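Local coordinates for cystathionine beta-lyases/cystathionine gamma-synthases (Corynebacterium glutamicum, PDB 5X5H), which probably catalyses the pyridoxal-phosphate-dependent condensation of O-succinyl-L-homoserine with L-cysteine to L,L-cystathionine and succinate, a step of methionine biosynthesis, at residues Pro276-Val281 / Ile306-Ala311; His342-Thr347 / Val358-Val363. All coordinates share one frame; numbering follows the deposited sequence.

In the fold
Both contacts reach the five-stranded sheet of this trans-sulfuration enzyme, contact 2 at its loop margin, with centres 13 Å apart. Contact 1 joins the outermost strand 278-282 to strand 305-310; contact 2 packs the loop after strand 339-341 on the turn that leads into strand 362-366. Strands 305-310 and 362-366 are neighbours, and a salt bridge from R309 NE to D361 OD1 (2.8 Å) also ties the two contacts together. Contact 1 is partly buried, a bulged antiparallel ladder running out to exposed S279 and A311. Contact 2 is more buried and irregular: a histidine N-H and a water serve backbone carbonyls, and a proline packs against V358 and L362. A second subunit touches contact 2 but not contact 1.

Contact 1 of 2, residues Pro276-Val281 / Ile306-Ala311; sequences PEVSTV and ISVRFA
E277 O lies 3.5 Å from A311 CB, with P276 O somewhat farther off. A311 N donates to E277 O at 2.9 Å, and F310 CD2 lies obliquely beside the same oxygen, while the E277 carboxylate leads off to a salt bridge with R275. V278 pairs with F310, but their side chains diverge; instead V278 crosses V308 at about a right angle, CG1 and CG2 both 3.8 Å from V308 CG1. At S279 the chain turns a corner, and S279 and T280 together face R309 in a classic beta bulge within this edge pair of the antiparallel ladder. R309 O takes S279 N at 2.8 Å (N-H...O 136°) and, weakly, T280 N at 3.3 Å. With chi1 at 49°, S279 OG sits between its own N and carbonyl carbon and is brought within 2.8 Å of R309 O, a weak bond whose proton has another acceptor nearby. T280 O receives R309 N almost straight (177°); the partner of R309 NE is D361. V281 CG1 meets I306 CG2 at 3.9 Å, beside L272 and I268 of helix 254-273.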
ATOM      1  N   PRO A 276     -19.476 -23.811 -35.872  1.00 20.97           N
ATOM      2  CA  PRO A 276     -20.868 -23.614 -36.185  1.00 20.86           C
ATOM      3  C   PRO A 276     -21.727 -23.215 -34.970  1.00 20.39           C
ATOM      4  O   PRO A 276     -22.792 -22.714 -35.236  1.00 24.95           O
ATOM      5  CB  PRO A 276     -21.292 -25.017 -36.632  1.00 22.92           C
ATOM      6  CG  PRO A 276     -20.395 -25.969 -35.908  1.00 26.10           C
ATOM      7  CD  PRO A 276     -19.050 -25.218 -35.790  1.00 22.52           C
ATOM      8  N   GLU A 277     -21.198 -23.310 -33.720  1.00 19.87           N
ATOM      9  CA  GLU A 277     -21.921 -22.813 -32.555  1.00 19.97           C
ATOM     10  C   GLU A 277     -22.021 -21.311 -32.569  1.00 18.95           C
ATOM     11  O   GLU A 277     -22.902 -20.731 -31.889  1.00 18.59           O
ATOM     12  CB  GLU A 277     -21.274 -23.215 -31.295  1.00 21.81           C
ATOM     13  CG  GLU A 277     -21.123 -24.700 -31.039  1.00 25.71           C
ATOM     14  CD  GLU A 277     -19.881 -25.353 -31.639  1.00 27.30           C
ATOM     15  OE1 GLU A 277     -19.099 -24.718 -32.378  1.00 23.52           O
ATOM     16  OE2 GLU A 277     -19.563 -26.514 -31.257  1.00 31.45           O
ATOM     17  N   VAL A 278     -21.159 -20.658 -33.339  1.00 19.45           N
ATOM     18  CA  VAL A 278     -21.062 -19.215 -33.376  1.00 17.62           C
ATOM     19  C   VAL A 278     -21.762 -18.624 -34.562  1.00 18.10           C
ATOM     20  O   VAL A 278     -21.393 -19.046 -35.708  1.00 19.87           O
ATOM     21  CB  VAL A 278     -19.531 -18.833 -33.391  1.00 17.64           C
ATOM     22  CG1 VAL A 278     -19.334 -17.373 -33.677  1.00 19.68           C
ATOM     23  CG2 VAL A 278     -18.935 -19.305 -32.088  1.00 20.75           C
ATOM     24  N   SER A 279     -22.731 -17.740 -34.410  1.00 18.04           N
ATOM     25  CA  SER A 279     -23.295 -17.079 -35.563  1.00 18.72           C
ATOM     26  C   SER A 279     -22.487 -15.908 -36.093  1.00 19.06           C
ATOM     27  O   SER A 279     -22.370 -15.739 -37.281  1.00 19.10           O
ATOM     28  CB  SER A 279     -24.763 -16.581 -35.345  1.00 21.19           C
ATOM     29  OG  SER A 279     -24.742 -15.895 -34.126  1.00 30.60           O
ATOM     30  N   THR A 280     -21.816 -15.137 -35.208  1.00 16.15           N
ATOM     31  CA  THR A 280     -21.099 -13.944 -35.608  1.00 17.10           C
ATOM     32  C   THR A 280     -19.951 -13.781 -34.593  1.00 16.23           C
ATOM     33  O   THR A 280     -20.198 -13.837 -33.417  1.00 16.82           O
ATOM     34  CB  THR A 280     -21.926 -12.603 -35.530  1.00 19.29           C
ATOM     35  OG1 THR A 280     -23.079 -12.754 -36.408  1.00 24.95           O
ATOM     36  CG2 THR A 280     -21.212 -11.439 -36.008  1.00 25.79           C
ATOM     37  N   VAL A 281     -18.745 -13.525 -35.121  1.00 14.55           N
ATOM     38  CA  VAL A 281     -17.562 -13.045 -34.325  1.00 12.78           C
ATOM     39  C   VAL A 281     -17.391 -11.592 -34.633  1.00 13.60           C
ATOM     40  O   VAL A 281     -17.275 -11.176 -35.744  1.00 15.74           O
ATOM     41  CB  VAL A 281     -16.318 -13.797 -34.649  1.00 13.48           C
ATOM     42  CG1 VAL A 281     -15.162 -13.307 -33.751  1.00 14.90           C
ATOM     43  CG2 VAL A 281     -16.505 -15.250 -34.445  1.00 14.65           C
ATOM     44  N   ILE A 306     -13.030  -9.440 -27.825  1.00 11.75           N
ATOM     45  CA  ILE A 306     -13.847 -10.152 -28.900  1.00 13.10           C
ATOM     46  C   ILE A 306     -15.244 -10.282 -28.305  1.00 13.42           C
ATOM     47  O   ILE A 306     -15.429 -10.697 -27.156  1.00 14.11           O
ATOM     48  CB  ILE A 306     -13.319 -11.547 -29.069  1.00 13.98           C
ATOM     49  CG1 ILE A 306     -11.843 -11.567 -29.484  1.00 14.61           C
ATOM     50  CG2 ILE A 306     -14.174 -12.315 -30.125  1.00 16.13           C
ATOM     51  CD1 ILE A 306     -11.219 -12.937 -29.538  1.00 15.26           C
ATOM     52  N   SER A 307     -16.259 -10.047 -29.116  1.00 12.79           N
ATOM     53  CA  SER A 307     -17.613 -10.443 -28.771  1.00 13.03           C
ATOM     54  C   SER A 307     -18.124 -11.496 -29.730  1.00 12.46           C
ATOM     55  O   SER A 307     -17.647 -11.548 -30.854  1.00 13.51           O
ATOM     56  CB  SER A 307     -18.550  -9.249 -28.698  1.00 13.66           C
ATOM     57  OG  SER A 307     -18.256  -8.492 -27.478  1.00 14.20           O
ATOM     58  N   VAL A 308     -18.996 -12.296 -29.238  1.00 13.66           N
ATOM     59  CA  VAL A 308     -19.439 -13.529 -29.963  1.00 15.40           C
ATOM     60  C   VAL A 308     -20.942 -13.597 -29.780  1.00 16.25           C
ATOM     61  O   VAL A 308     -21.419 -13.536 -28.680  1.00 16.94           O
ATOM     62  CB  VAL A 308     -18.792 -14.719 -29.359  1.00 19.95           C
ATOM     63  CG1 VAL A 308     -19.122 -15.988 -30.157  1.00 23.45           C
ATOM     64  CG2 VAL A 308     -17.262 -14.559 -29.265  1.00 24.15           C
ATOM     65  N   ARG A 309     -21.636 -13.868 -30.891  1.00 15.55           N
ATOM     66  CA  ARG A 309     -23.074 -14.162 -30.842  1.00 17.00           C
ATOM     67  C   ARG A 309     -23.288 -15.608 -31.152  1.00 17.66           C
ATOM     68  O   ARG A 309     -22.769 -16.088 -32.149  1.00 20.98           O
ATOM     69  CB  ARG A 309     -23.828 -13.270 -31.793  1.00 17.86           C
ATOM     70  CG  ARG A 309     -23.750 -11.773 -31.512  1.00 19.69           C
ATOM     71  CD  ARG A 309     -24.590 -10.798 -32.300  1.00 22.57           C
ATOM     72  NE  ARG A 309     -25.988 -11.147 -32.088  1.00 23.27           N
ATOM     73  CZ  ARG A 309     -27.002 -10.672 -32.779  1.00 26.58           C
ATOM     74  NH1 ARG A 309     -26.817  -9.690 -33.599  1.00 28.12           N
ATOM     75  NH2 ARG A 309     -28.199 -11.169 -32.492  1.00 26.84           N
ATOM     76  N   PHE A 310     -24.047 -16.325 -30.308  1.00 16.40           N
ATOM     77  CA  PHE A 310     -24.251 -17.725 -30.345  1.00 17.01           C
ATOM     78  C   PHE A 310     -25.554 -18.129 -31.133  1.00 21.39           C
ATOM     79  O   PHE A 310     -26.591 -17.547 -30.910  1.00 20.52           O
ATOM     80  CB  PHE A 310     -24.326 -18.273 -28.959  1.00 18.66           C
ATOM     81  CG  PHE A 310     -22.978 -18.355 -28.301  1.00 16.92           C
ATOM     82  CD1 PHE A 310     -22.430 -17.299 -27.652  1.00 18.31           C
ATOM     83  CD2 PHE A 310     -22.233 -19.496 -28.417  1.00 21.15           C
ATOM     84  CE1 PHE A 310     -21.105 -17.347 -27.158  1.00 17.51           C
ATOM     85  CE2 PHE A 310     -20.935 -19.561 -27.865  1.00 21.49           C
ATOM     86  CZ  PHE A 310     -20.397 -18.473 -27.170  1.00 18.83           C
ATOM     87  N   ALA A 311     -25.348 -19.094 -32.003  1.00 20.49           N
ATOM     88  CA  ALA A 311     -26.480 -19.609 -32.826  1.00 21.81           C
ATOM     89  C   ALA A 311     -27.570 -20.133 -31.946  1.00 22.03           C
ATOM     90  O   ALA A 311     -28.763 -20.004 -32.297  1.00 23.32           O
ATOM     91  CB  ALA A 311     -25.909 -20.703 -33.715  1.00 22.48           C
TER

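Contact 2 of 2, residues His342-Thr347 / Val358-Val363; sequences HPATMT and VPRDLV
H342 reaches the R360 carbonyl with its imidazole edge: NE2 donates to R360 O at 2.8 Å, nearly straight and close to the ring plane, although the donor stands 33° off the carbonyl plane. CG is anti to the backbone N (chi1 -176°), and NE2 of the ring meets the type I turn P359-L362. The other nitrogen, ND1, shares a hydrogen bond with T345 OG1, also in the ring plane, and CD2 lies 3.3 Å from L362 O. The tight part continues through P343, whose ring crosses the L362 side chain at about a right angle, CG to CD2 3.8 Å, while its CB meets V358 CG1 at 4.0 Å. The side chain of P343 is about 6 Å from that of N154, which binds the cofactor. On the solvent side the fit is slacker: partly exposed A344 touches the aliphatic part of exposed R360, CB to CG 4.1 Å, and the guanidinium continues to E314. A water lies above one face of the imidazole, offset to its rim; it accepts from A344 N and donates to P359 O (2.7 Å) and L362 O (2.8 Å). P43 of a second subunit packs on H342 and T345. Engaged at both nitrogens, the imidazole is fixed in rotation, and the bond to R360 O implies a proton on NE2.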
ATOM      1  N   HIS A 342     -21.713 -11.708 -19.953  1.00 15.27           N
ATOM      2  CA  HIS A 342     -22.985 -11.637 -20.764  1.00 16.67           C
ATOM      3  C   HIS A 342     -23.552 -10.191 -20.706  1.00 14.40           C
ATOM      4  O   HIS A 342     -24.194  -9.839 -19.642  1.00 18.00           O
ATOM      5  CB  HIS A 342     -23.884 -12.614 -20.173  1.00 17.74           C
ATOM      6  CG  HIS A 342     -25.187 -12.759 -20.918  1.00 17.03           C
ATOM      7  ND1 HIS A 342     -26.425 -12.498 -20.330  1.00 20.72           N
ATOM      8  CD2 HIS A 342     -25.416 -13.176 -22.199  1.00 18.44           C
ATOM      9  CE1 HIS A 342     -27.362 -12.752 -21.247  1.00 19.37           C
ATOM     10  NE2 HIS A 342     -26.782 -13.135 -22.394  1.00 19.64           N
ATOM     11  N   PRO A 343     -23.261  -9.246 -21.552  1.00 18.19           N
ATOM     12  CA  PRO A 343     -23.625  -7.789 -21.334  1.00 16.94           C
ATOM     13  C   PRO A 343     -25.051  -7.496 -21.084  1.00 22.04           C
ATOM     14  O   PRO A 343     -25.333  -6.636 -20.240  1.00 19.40           O
ATOM     15  CB  PRO A 343     -23.043  -7.030 -22.523  1.00 20.28           C
ATOM     16  CG  PRO A 343     -21.975  -7.961 -23.039  1.00 18.93           C
ATOM     17  CD  PRO A 343     -22.393  -9.359 -22.715  1.00 17.39           C
ATOM     18  N   ALA A 344     -25.941  -8.265 -21.664  1.00 21.43           N
ATOM     19  CA  ALA A 344     -27.393  -7.944 -21.497  1.00 19.72           C
ATOM     20  C   ALA A 344     -27.825  -8.032 -20.059  1.00 23.53           C
ATOM     21  O   ALA A 344     -28.731  -7.255 -19.671  1.00 25.91           O
ATOM     22  CB  ALA A 344     -28.188  -8.901 -22.368  1.00 21.70           C
ATOM     23  N   THR A 345     -27.184  -8.914 -19.267  1.00 21.31           N
ATOM     24  CA  THR A 345     -27.586  -9.102 -17.852  1.00 20.98           C
ATOM     25  C   THR A 345     -26.548  -8.487 -16.926  1.00 20.87           C
ATOM     26  O   THR A 345     -26.774  -8.406 -15.706  1.00 22.64           O
ATOM     27  CB  THR A 345     -27.853 -10.619 -17.552  1.00 20.90           C
ATOM     28  OG1 THR A 345     -26.663 -11.356 -17.819  1.00 26.17           O
ATOM     29  CG2 THR A 345     -29.027 -11.174 -18.409  1.00 26.80           C
ATOM     30  N   MET A 346     -25.398  -8.006 -17.370  1.00 20.09           N
ATOM     31  CA  MET A 346     -24.362  -7.660 -16.499  1.00 18.03           C
ATOM     32  C   MET A 346     -24.003  -6.254 -16.835  1.00 23.94           C
ATOM     33  O   MET A 346     -24.711  -5.379 -16.409  1.00 22.74           O
ATOM     34  CB  MET A 346     -23.135  -8.686 -16.701  1.00 19.74           C
ATOM     35  CG  MET A 346     -23.418 -10.114 -16.214  1.00 17.37           C
ATOM     36  SD  MET A 346     -22.231 -11.491 -16.540  1.00 20.19           S
ATOM     37  CE  MET A 346     -20.777 -10.938 -15.566  1.00 19.73           C
ATOM     38  N   THR A 347     -22.961  -5.946 -17.602  1.00 22.21           N
ATOM     39  CA  THR A 347     -22.478  -4.518 -17.679  1.00 23.14           C
ATOM     40  C   THR A 347     -23.421  -3.543 -18.358  1.00 22.51           C
ATOM     41  O   THR A 347     -23.320  -2.302 -18.196  1.00 25.17           O
ATOM     42  CB  THR A 347     -21.163  -4.415 -18.475  1.00 22.86           C
ATOM     43  OG1 THR A 347     -21.357  -5.022 -19.774  1.00 21.71           O
ATOM     44  CG2 THR A 347     -19.977  -5.055 -17.662  1.00 26.33           C
ATOM     45  N   VAL A 358     -28.242  -4.588 -25.734  1.00 21.05           N
ATOM     46  CA  VAL A 358     -27.319  -5.571 -26.367  1.00 20.47           C
ATOM     47  C   VAL A 358     -28.037  -6.888 -26.580  1.00 17.76           C
ATOM     48  O   VAL A 358     -28.742  -7.313 -25.709  1.00 21.15           O
ATOM     49  CB  VAL A 358     -26.170  -5.815 -25.339  1.00 20.12           C
ATOM     50  CG1 VAL A 358     -25.160  -6.822 -25.939  1.00 21.67           C
ATOM     51  CG2 VAL A 358     -25.449  -4.509 -25.105  1.00 19.71           C
ATOM     52  N   PRO A 359     -27.840  -7.562 -27.718  1.00 18.78           N
ATOM     53  CA  PRO A 359     -28.425  -8.882 -27.938  1.00 19.57           C
ATOM     54  C   PRO A 359     -28.191  -9.896 -26.839  1.00 20.76           C
ATOM     55  O   PRO A 359     -27.047 -10.048 -26.283  1.00 17.74           O
ATOM     56  CB  PRO A 359     -27.830  -9.396 -29.202  1.00 22.63           C
ATOM     57  CG  PRO A 359     -27.104  -8.247 -29.748  1.00 24.54           C
ATOM     58  CD  PRO A 359     -27.064  -7.119 -28.854  1.00 20.45           C
ATOM     59  N   ARG A 360     -29.196 -10.643 -26.459  1.00 17.88           N
ATOM     60  CA  ARG A 360     -29.057 -11.625 -25.420  1.00 18.34           C
ATOM     61  C   ARG A 360     -28.260 -12.866 -25.767  1.00 14.81           C
ATOM     62  O   ARG A 360     -27.891 -13.688 -24.906  1.00 18.28           O
ATOM     63  CB  ARG A 360     -30.481 -12.039 -24.936  1.00 22.08           C
ATOM     64  CG  ARG A 360     -31.221 -10.865 -24.266  1.00 27.02           C
ATOM     65  CD  ARG A 360     -32.503 -11.450 -23.650  1.00 29.33           C
ATOM     66  NE  ARG A 360     -33.360 -11.529 -24.806  1.00 35.73           N
ATOM     67  CZ  ARG A 360     -33.825 -12.582 -25.483  1.00 36.13           C
ATOM     68  NH1 ARG A 360     -34.575 -12.309 -26.564  1.00 33.28           N
ATOM     69  NH2 ARG A 360     -33.552 -13.852 -25.184  1.00 37.71           N
ATOM     70  N   ASP A 361     -27.917 -13.027 -27.064  1.00 16.27           N
ATOM     71  CA  ASP A 361     -27.125 -14.097 -27.473  1.00 15.61           C
ATOM     72  C   ASP A 361     -25.587 -13.780 -27.497  1.00 16.97           C
ATOM     73  O   ASP A 361     -24.834 -14.621 -27.966  1.00 16.65           O
ATOM     74  CB  ASP A 361     -27.527 -14.549 -28.912  1.00 18.79           C
ATOM     75  CG  ASP A 361     -27.353 -13.575 -29.945  1.00 21.58           C
ATOM     76  OD1 ASP A 361     -26.705 -12.562 -29.811  1.00 21.40           O
ATOM     77  OD2 ASP A 361     -27.947 -13.735 -31.147  1.00 23.86           O
ATOM     78  N   LEU A 362     -25.248 -12.610 -26.949  1.00 14.97           N
ATOM     79  CA  LEU A 362     -23.888 -12.009 -27.081  1.00 13.37           C
ATOM     80  C   LEU A 362     -23.071 -12.218 -25.807  1.00 14.98           C
ATOM     81  O   LEU A 362     -23.568 -12.001 -24.708  1.00 16.56           O
ATOM     82  CB  LEU A 362     -23.929 -10.591 -27.495  1.00 13.38           C
ATOM     83  CG  LEU A 362     -22.573  -9.929 -27.841  1.00 14.76           C
ATOM     84  CD1 LEU A 362     -22.692  -8.853 -28.803  1.00 15.84           C
ATOM     85  CD2 LEU A 362     -21.950  -9.370 -26.520  1.00 15.98           C
ATOM     86  N   VAL A 363     -21.848 -12.728 -25.996  1.00 13.62           N
ATOM     87  CA  VAL A 363     -20.827 -12.825 -24.907  1.00 13.78           C
ATOM     88  C   VAL A 363     -19.658 -11.971 -25.291  1.00 14.01           C
ATOM     89  O   VAL A 363     -19.233 -11.932 -26.435  1.00 15.25           O
ATOM     90  CB  VAL A 363     -20.376 -14.263 -24.723  1.00 12.40           C
ATOM     91  CG1 VAL A 363     -19.169 -14.389 -23.740  1.00 14.95           C
ATOM     92  CG2 VAL A 363     -21.541 -15.110 -24.211  1.00 15.55           C
TER
HETATM   93  O   HOH W   1     -25.538 -10.140 -23.991  1.00 18.14           O